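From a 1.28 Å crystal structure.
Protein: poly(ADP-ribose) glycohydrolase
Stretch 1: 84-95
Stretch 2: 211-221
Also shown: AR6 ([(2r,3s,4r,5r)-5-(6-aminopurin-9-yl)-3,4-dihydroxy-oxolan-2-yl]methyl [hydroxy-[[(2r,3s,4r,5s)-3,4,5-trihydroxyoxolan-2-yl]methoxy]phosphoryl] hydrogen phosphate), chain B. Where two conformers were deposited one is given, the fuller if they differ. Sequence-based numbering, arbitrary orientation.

Stretch 1 (84-95) AAGDQVACLNFA
Stretch 2 (211-221) GHRRLVLGAWG

Two neighbouring strands of poly(ADP-ribose) glycohydrolase, running through Ala-90 to Asn-93 and Arg-214 to Leu-217, lie side by side in parallel, their N-to-C directions 21° apart and their axes 4.8 Å apart at closest approach. Ala-90 is in register with Leu-215 (CA to CA 5.0 Å) and Cys-91 with Val-216 (CA to CA 4.7 Å). Backbone angles are extended: phi/psi is -109/139 at Ala-90, -124/135 at Cys-91, -80/122 at Leu-92, -127/129 at Arg-214, -123/149 at Leu-215 and -119/111 at Val-216. Three hydrogen bonds form the ladder: Ala-90 N to Arg-214 O (3.1 Å), Val-216 N to Ala-90 O (2.9 Å) and Leu-92 N to Val-216 O (3.1 Å). Ala-90 thus both donates and accepts, as one residue in a parallel pair does, and its O also receives a CA-H...O contact from Leu-215 CA at 3.3 Å. Past Leu-217 the second stretch leaves the strand; Gly-218 (175/-158) and Ala-219 (-84/54) lead into a short turn in which Trp-220 N bonds Gly-218 O at 2.9 Å. Water 3 bridges the strands, its O lying 2.9 Å from Leu-92 O and 2.9 Å from Val-216 O.

Before the ladder, charge joins the stretches. Arg-214 (m, t, m, chi4 150°) sends NE to Asp-87 OD2 at 2.9 Å, a hydrogen-bonded salt bridge, and NH2 to Asp-87 O at 3.0 Å. Asp-87 is p, chi2 -68°. The guanidinium lies between Ala-85 CB over one face and Val-89 CG2 over the opposite face, leaving its edge to the carboxylate. Water 1 sits 2.6 Å from Asp-87 OD2 and accepts from Arg-214 N at 3.0 Å, extending the polar link to the backbone.

Apolar contacts follow the alternation of the sheet. Cys-91 (m) and Val-216 (t) share one face, SG 4.0 Å from Val-216 CB; Val-89 (t) adds CG1 at 3.9 Å from Val-216 CG2. Ala-90 and Leu-215 (m, t) share the other, where Ala-90 CB also lies over the His-212 ring (m), 4.0 Å from its centroid. Leu-92 (t, p) places CB 4.0 Å from Leu-217 CD2 and CD2 over the five-membered ring of Trp-220 (t, chi2 47°), 3.8 Å from its centroid. Phe-94 (m, chi2 -19°) receives Trp-220 CA over its face, 3.8 Å from the centroid. An ideal CB on Gly-218 would lie 3.0 Å from Phe-94 CZ, a tight fit. Beyond Trp-220, Gly-221 N makes a weak hydrogen bond to AR6 O1B at 2.9 Å.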

ATOM      1  N   ALA A  84     -12.154   9.594  11.889  1.00 16.46           N
ATOM      2  CA  ALA A  84     -13.213   9.020  12.735  1.00 15.88           C
ATOM      3  C   ALA A  84     -12.713   8.462  14.057  1.00 15.13           C
ATOM      4  O   ALA A  84     -13.524   8.249  14.948  1.00 15.98           O
ATOM      5  CB  ALA A  84     -13.951   7.903  11.958  1.00 17.71           C
ATOM      6  N   ALA A  85     -11.411   8.266  14.216  1.00 14.51           N
ATOM      7  CA  ALA A  85     -10.849   7.723  15.450  1.00 16.24           C
ATOM      8  C   ALA A  85      -9.353   7.970  15.483  1.00 14.58           C
ATOM      9  O   ALA A  85      -8.752   8.136  14.435  1.00 18.59           O
ATOM     10  CB  ALA A  85     -11.128   6.232  15.546  1.00 15.30           C
ATOM     11  N   GLY A  86      -8.740   7.927  16.651  1.00 16.90           N
ATOM     12  CA  GLY A  86      -7.365   8.350  16.807  1.00 18.74           C
ATOM     13  C   GLY A  86      -6.289   7.299  16.560  1.00 21.49           C
ATOM     14  O   GLY A  86      -5.100   7.630  16.565  1.00 23.64           O
ATOM     15  N   ASP A  87      -6.654   6.033  16.357  1.00 16.15           N
ATOM     16  CA  ASP A  87      -5.639   5.004  16.150  1.00 15.46           C
ATOM     17  C   ASP A  87      -5.176   5.076  14.689  1.00 14.69           C
ATOM     18  O   ASP A  87      -5.969   5.180  13.750  1.00 13.37           O
ATOM     19  CB  ASP A  87      -6.158   3.598  16.525  1.00 15.36           C
ATOM     20  CG  ASP A  87      -7.423   3.247  15.801  1.00 15.27           C
ATOM     21  OD1 ASP A  87      -8.463   3.876  16.083  1.00 17.70           O
ATOM     22  OD2 ASP A  87      -7.421   2.371  14.920  1.00 14.92           O
ATOM     23  N   GLN A  88      -3.863   5.043  14.499  1.00 13.81           N
ATOM     24  CA  GLN A  88      -3.281   5.152  13.162  1.00 11.17           C
ATOM     25  C   GLN A  88      -3.665   3.983  12.238  1.00 10.34           C
ATOM     26  O   GLN A  88      -3.518   2.809  12.617  1.00 11.44           O
ATOM     27  CB  GLN A  88      -1.788   5.248  13.295  1.00 11.30           C
ATOM     28  CG  GLN A  88      -1.083   5.635  12.023  1.00 11.45           C
ATOM     29  CD  GLN A  88       0.411   5.811  12.244  1.00 11.54           C
ATOM     30  OE1 GLN A  88       1.200   4.937  11.898  1.00 10.58           O
ATOM     31  NE2 GLN A  88       0.801   6.914  12.844  1.00 13.08           N
ATOM     32  N   VAL A  89      -4.152   4.311  11.058  1.00  9.77           N
ATOM     33  CA  VAL A  89      -4.601   3.338  10.080  1.00 10.13           C
ATOM     34  C   VAL A  89      -3.384   2.821   9.316  1.00  8.43           C
ATOM     35  O   VAL A  89      -2.422   3.576   9.096  1.00 11.11           O
ATOM     36  CB  VAL A  89      -5.577   4.039   9.104  1.00 11.28           C
ATOM     37  CG1 VAL A  89      -6.007   3.144   7.947  1.00 11.92           C
ATOM     38  CG2 VAL A  89      -6.792   4.555   9.864  1.00 12.29           C
ATOM     39  N   ALA A  90      -3.395   1.560   8.915  1.00  8.06           N
ATOM     40  CA  ALA A  90      -2.357   1.005   8.017  1.00  8.01           C
ATOM     41  C   ALA A  90      -2.942   0.734   6.655  1.00  6.28           C
ATOM     42  O   ALA A  90      -4.057   0.227   6.522  1.00  8.36           O
ATOM     43  CB  ALA A  90      -1.770  -0.280   8.599  1.00  8.40           C
ATOM     44  N   CYS A  91      -2.173   1.045   5.616  1.00  6.81           N
ATOM     45  CA  CYS A  91      -2.546   0.876   4.227  1.00  6.26           C
ATOM     46  C   CYS A  91      -1.551   0.037   3.463  1.00  6.62           C
ATOM     47  O   CYS A  91      -0.344   0.247   3.594  1.00  7.34           O
ATOM     48  CB  CYS A  91      -2.552   2.264   3.560  1.00  6.92           C
ATOM     49  SG  CYS A  91      -3.664   3.487   4.238  1.00 10.63           S
ATOM     50  N   LEU A  92      -2.047  -0.889   2.664  1.00  6.62           N
ATOM     51  CA  LEU A  92      -1.206  -1.666   1.765  1.00  6.81           C
ATOM     52  C   LEU A  92      -0.865  -0.864   0.505  1.00  7.37           C
ATOM     53  O   LEU A  92      -1.774  -0.408  -0.194  1.00  6.97           O
ATOM     54  CB  LEU A  92      -1.919  -2.993   1.425  1.00  7.42           C
ATOM     55  CG  LEU A  92      -1.230  -3.903   0.401  1.00  7.44           C
ATOM     56  CD1 LEU A  92       0.140  -4.332   0.866  1.00  8.18           C
ATOM     57  CD2 LEU A  92      -2.112  -5.117   0.133  1.00  8.80           C
ATOM     58  N   ASN A  93       0.435  -0.691   0.280  1.00  7.12           N
ATOM     59  CA  ASN A  93       1.001  -0.163  -0.949  1.00  6.96           C
ATOM     60  C   ASN A  93       1.204  -1.302  -1.919  1.00  7.02           C
ATOM     61  O   ASN A  93       1.887  -2.279  -1.589  1.00  7.11           O
ATOM     62  CB  ASN A  93       2.342   0.503  -0.600  1.00  7.10           C
ATOM     63  CG  ASN A  93       3.134   0.932  -1.824  1.00  7.39           C
ATOM     64  OD1 ASN A  93       2.584   1.102  -2.899  1.00  8.80           O
ATOM     65  ND2 ASN A  93       4.459   1.085  -1.664  1.00  7.79           N
ATOM     66  N   PHE A  94       0.576  -1.191  -3.102  1.00  7.30           N
ATOM     67  CA  PHE A  94       0.650  -2.228  -4.125  1.00  7.86           C
ATOM     68  C   PHE A  94       1.983  -2.014  -4.849  1.00  8.03           C
ATOM     69  O   PHE A  94       2.097  -1.396  -5.930  1.00  8.89           O
ATOM     70  CB  PHE A  94      -0.513  -2.124  -5.110  1.00  8.99           C
ATOM     71  CG  PHE A  94      -1.897  -2.129  -4.479  1.00  8.23           C
ATOM     72  CD1 PHE A  94      -2.154  -2.600  -3.193  1.00  7.09           C
ATOM     73  CD2 PHE A  94      -2.991  -1.728  -5.245  1.00  9.00           C
ATOM     74  CE1 PHE A  94      -3.440  -2.615  -2.678  1.00  7.48           C
ATOM     75  CE2 PHE A  94      -4.285  -1.728  -4.725  1.00  9.45           C
ATOM     76  CZ  PHE A  94      -4.509  -2.162  -3.443  1.00  9.09           C
ATOM     77  N   ALA A  95       3.032  -2.527  -4.222  1.00  7.85           N
ATOM     78  CA  ALA A  95       4.380  -2.067  -4.466  1.00  8.41           C
ATOM     79  C   ALA A  95       5.026  -2.626  -5.698  1.00  8.06           C
ATOM     80  O   ALA A  95       4.809  -3.791  -6.063  1.00  9.22           O
ATOM     81  CB  ALA A  95       5.207  -2.454  -3.288  1.00  9.80           C
ATOM     82  N   GLY A 211       0.362  -2.928  15.907  1.00 13.92           N
ATOM     83  CA  GLY A 211      -0.757  -2.381  16.642  1.00 14.28           C
ATOM     84  C   GLY A 211      -1.875  -1.756  15.824  1.00 14.89           C
ATOM     85  O   GLY A 211      -2.741  -1.063  16.352  1.00 18.49           O
ATOM     86  N   HIS A 212      -1.877  -1.992  14.521  1.00 10.73           N
ATOM     87  CA  HIS A 212      -2.927  -1.432  13.669  1.00 11.57           C
ATOM     88  C   HIS A 212      -4.167  -2.292  13.653  1.00 12.50           C
ATOM     89  O   HIS A 212      -4.137  -3.451  13.234  1.00 17.49           O
ATOM     90  CB  HIS A 212      -2.367  -1.244  12.257  1.00 11.09           C
ATOM     91  CG  HIS A 212      -1.247  -0.269  12.211  1.00 10.54           C
ATOM     92  ND1 HIS A 212       0.093  -0.582  12.087  1.00 13.52           N
ATOM     93  CD2 HIS A 212      -1.295   1.077  12.305  1.00  8.22           C
ATOM     94  CE1 HIS A 212       0.810   0.530  12.145  1.00  9.19           C
ATOM     95  NE2 HIS A 212      -0.013   1.550  12.275  1.00 15.13           N
ATOM     96  N   ARG A 213      -5.251  -1.731  14.138  1.00 10.49           N
ATOM     97  CA  ARG A 213      -6.517  -2.412  14.172  1.00 12.89           C
ATOM     98  C   ARG A 213      -7.420  -2.064  13.002  1.00 10.78           C
ATOM     99  O   ARG A 213      -8.427  -2.731  12.791  1.00 11.18           O
ATOM    100  CB  ARG A 213      -7.249  -2.090  15.461  1.00 17.79           C
ATOM    101  CG  ARG A 213      -6.457  -2.379  16.735  1.00 30.61           C
ATOM    102  CD  ARG A 213      -6.812  -3.731  17.311  1.00 48.56           C
ATOM    103  NE  ARG A 213      -8.201  -3.780  17.762  1.00 58.67           N
ATOM    104  CZ  ARG A 213      -9.070  -4.737  17.435  1.00 64.33           C
ATOM    105  NH1 ARG A 213      -8.702  -5.740  16.649  1.00 64.65           N
ATOM    106  NH2 ARG A 213     -10.314  -4.693  17.898  1.00 64.96           N
ATOM    107  N   ARG A 214      -7.059  -1.054  12.219  1.00  9.19           N
ATOM    108  CA  ARG A 214      -7.843  -0.661  11.047  1.00  9.05           C
ATOM    109  C   ARG A 214      -6.930  -0.626   9.809  1.00  9.12           C
ATOM    110  O   ARG A 214      -5.831  -0.059   9.853  1.00  9.56           O
ATOM    111  CB  ARG A 214      -8.514   0.701  11.295  1.00 10.34           C
ATOM    112  CG  ARG A 214      -9.418   0.643  12.508  1.00 11.53           C
ATOM    113  CD  ARG A 214     -10.264   1.896  12.702  1.00 13.93           C
ATOM    114  NE  ARG A 214      -9.414   3.065  12.925  1.00 12.65           N
ATOM    115  CZ  ARG A 214      -9.721   4.307  12.572  1.00 12.53           C
ATOM    116  NH1 ARG A 214     -10.891   4.589  12.038  1.00 12.19           N
ATOM    117  NH2 ARG A 214      -8.834   5.267  12.782  1.00 11.88           N
ATOM    118  N   LEU A 215      -7.396  -1.302   8.752  0.59  8.70           N
ATOM    119  CA  LEU A 215      -6.636  -1.494   7.531  0.59  6.48           C
ATOM    120  C   LEU A 215      -7.350  -0.987   6.321  0.59  6.48           C
ATOM    121  O   LEU A 215      -8.590  -1.062   6.197  0.59  6.53           O
ATOM    122  CB  LEU A 215      -6.383  -2.957   7.266  0.59  6.58           C
ATOM    123  CG  LEU A 215      -5.840  -3.782   8.429  0.59  5.19           C
ATOM    124  CD1 LEU A 215      -5.646  -5.240   7.989  0.59  8.16           C
ATOM    125  CD2 LEU A 215      -4.564  -3.233   9.037  0.59  8.09           C
ATOM    126  N   VAL A 216      -6.550  -0.555   5.377  1.00  7.46           N
ATOM    127  CA  VAL A 216      -7.049  -0.277   4.033  1.00  9.06           C
ATOM    128  C   VAL A 216      -6.307  -1.209   3.075  1.00  8.17           C
ATOM    129  O   VAL A 216      -5.093  -1.059   2.874  1.00  7.90           O
ATOM    130  CB  VAL A 216      -6.891   1.195   3.602  1.00  8.61           C
ATOM    131  CG1 VAL A 216      -7.442   1.374   2.205  1.00 10.89           C
ATOM    132  CG2 VAL A 216      -7.613   2.152   4.584  1.00 10.24           C
ATOM    133  N   LEU A 217      -7.050  -2.161   2.534  1.00  7.72           N
ATOM    134  CA  LEU A 217      -6.568  -3.156   1.575  1.00  7.36           C
ATOM    135  C   LEU A 217      -7.288  -2.903   0.252  1.00  7.12           C
ATOM    136  O   LEU A 217      -7.960  -1.879   0.077  1.00  8.05           O
ATOM    137  CB  LEU A 217      -6.863  -4.581   2.085  1.00  9.20           C
ATOM    138  CG  LEU A 217      -6.293  -4.899   3.469  1.00  8.06           C
ATOM    139  CD1 LEU A 217      -6.695  -6.305   3.897  1.00  9.38           C
ATOM    140  CD2 LEU A 217      -4.803  -4.741   3.511  1.00 10.34           C
ATOM    141  N   GLY A 218      -7.112  -3.779  -0.716  1.00  8.14           N
ATOM    142  CA  GLY A 218      -7.737  -3.575  -2.027  1.00  9.78           C
ATOM    143  C   GLY A 218      -7.271  -4.653  -2.976  1.00  8.18           C
ATOM    144  O   GLY A 218      -6.810  -5.727  -2.549  1.00  9.02           O
ATOM    145  N   ALA A 219      -7.374  -4.333  -4.258  1.00  8.68           N
ATOM    146  CA  ALA A 219      -7.121  -5.265  -5.348  1.00  9.57           C
ATOM    147  C   ALA A 219      -5.646  -5.366  -5.710  1.00  8.26           C
ATOM    148  O   ALA A 219      -5.221  -5.181  -6.839  1.00  9.39           O
ATOM    149  CB  ALA A 219      -7.956  -4.871  -6.556  1.00 10.10           C
ATOM    150  N   TRP A 220      -4.865  -5.648  -4.684  1.00  8.61           N
ATOM    151  CA  TRP A 220      -3.414  -5.828  -4.697  1.00  7.36           C
ATOM    152  C   TRP A 220      -3.012  -6.745  -5.838  1.00  8.10           C
ATOM    153  O   TRP A 220      -3.560  -7.847  -5.981  1.00  9.52           O
ATOM    154  CB  TRP A 220      -3.041  -6.482  -3.385  1.00  7.58           C
ATOM    155  CG  TRP A 220      -1.605  -6.739  -3.101  1.00  8.51           C
ATOM    156  CD1 TRP A 220      -0.529  -5.896  -3.254  1.00  9.52           C
ATOM    157  CD2 TRP A 220      -1.116  -7.930  -2.510  1.00  7.39           C
ATOM    158  NE1 TRP A 220       0.609  -6.512  -2.785  1.00  8.11           N
ATOM    159  CE2 TRP A 220       0.265  -7.753  -2.305  1.00  8.19           C
ATOM    160  CE3 TRP A 220      -1.723  -9.143  -2.112  1.00  9.33           C
ATOM    161  CZ2 TRP A 220       1.067  -8.744  -1.748  1.00 10.41           C
ATOM    162  CZ3 TRP A 220      -0.926 -10.124  -1.560  1.00 11.16           C
ATOM    163  CH2 TRP A 220       0.454  -9.929  -1.394  1.00 11.53           C
ATOM    164  N   GLY A 221      -2.119  -6.289  -6.703  1.00  7.75           N
ATOM    165  CA  GLY A 221      -1.599  -7.135  -7.758  1.00  9.13           C
ATOM    166  C   GLY A 221      -2.475  -7.249  -8.991  1.00  9.45           C
ATOM    167  O   GLY A 221      -2.062  -7.920  -9.940  1.00 10.64           O
TER
HETATM  168  N1  AR6 B 280      -6.791   3.227  -4.862  1.00  9.49           N
HETATM  169  C2  AR6 B 280      -7.432   2.063  -4.809  1.00 10.25           C
HETATM  170  N3  AR6 B 280      -7.465   1.123  -5.797  1.00  8.90           N
HETATM  171  C4  AR6 B 280      -6.741   1.463  -6.888  1.00 10.35           C
HETATM  172  C5  AR6 B 280      -6.023   2.707  -6.992  1.00  9.51           C
HETATM  173  C6  AR6 B 280      -6.090   3.548  -5.913  1.00  9.54           C
HETATM  174  N6  AR6 B 280      -5.435   4.780  -5.960  1.00 11.25           N
HETATM  175  N7  AR6 B 280      -5.371   2.681  -8.276  1.00 10.07           N
HETATM  176  C8  AR6 B 280      -5.717   1.575  -8.845  1.00 10.32           C
HETATM  177  N9  AR6 B 280      -6.536   0.786  -8.093  1.00  9.56           N
HETATM  178  PA  AR6 B 280      -2.146  -1.381  -9.347  1.00 10.02           P
HETATM  179  PB  AR6 B 280      -0.514  -3.841  -8.949  1.00  9.49           P
HETATM  180  C1' AR6 B 280      -7.126  -0.529  -8.329  1.00 10.60           C
HETATM  181  O1A AR6 B 280      -2.241  -1.712 -10.794  1.00 11.74           O
HETATM  182  O1B AR6 B 280      -0.131  -4.454  -7.617  1.00  9.97           O
HETATM  183  C1D AR6 B 280       2.819   0.234  -9.965  1.00 10.70           C
HETATM  184  O1D AR6 B 280       3.495   0.804 -11.050  1.00 12.62           O
HETATM  185  C2' AR6 B 280      -7.321  -0.863  -9.793  1.00  9.74           C
HETATM  186  O2' AR6 B 280      -8.480  -1.631  -9.956  1.00 12.26           O
HETATM  187  O2A AR6 B 280      -1.599  -0.030  -8.964  1.00 10.77           O
HETATM  188  O2B AR6 B 280      -1.310  -4.664  -9.905  1.00 10.19           O
HETATM  189  C2D AR6 B 280       3.837  -0.250  -9.009  1.00 11.61           C
HETATM  190  O2D AR6 B 280       4.866   0.619  -8.686  1.00  9.81           O
HETATM  191  C3' AR6 B 280      -6.119  -1.685 -10.087  1.00 11.11           C
HETATM  192  O3' AR6 B 280      -6.340  -2.612 -11.099  1.00 12.06           O
HETATM  193  O3A AR6 B 280      -1.352  -2.532  -8.591  1.00  9.27           O
HETATM  194  C3D AR6 B 280       4.077  -1.649  -9.387  1.00  9.66           C
HETATM  195  O3D AR6 B 280       5.110  -1.576 -10.334  1.00 13.34           O
HETATM  196  C4' AR6 B 280      -5.795  -2.369  -8.791  1.00 10.59           C
HETATM  197  O4' AR6 B 280      -6.361  -1.570  -7.776  1.00  9.66           O
HETATM  198  C4D AR6 B 280       2.771  -2.058  -9.971  1.00  9.86           C
HETATM  199  O4D AR6 B 280       2.093  -0.892 -10.415  1.00 11.50           O
HETATM  200  C5' AR6 B 280      -4.317  -2.617  -8.521  1.00 10.40           C
HETATM  201  O5' AR6 B 280      -3.583  -1.407  -8.619  1.00 10.44           O
HETATM  202  C5D AR6 B 280       1.887  -2.848  -9.007  1.00  9.41           C
HETATM  203  O5D AR6 B 280       0.756  -3.307  -9.722  1.00  9.55           O
HETATM  204  O   HOH W   1      -5.559   1.170  13.506  1.00 15.59           O
HETATM  205  O   HOH W   2      -5.269   0.443  16.047  1.00 34.52           O
HETATM  206  O   HOH W   3      -4.672  -0.849   0.026  1.00  8.40           O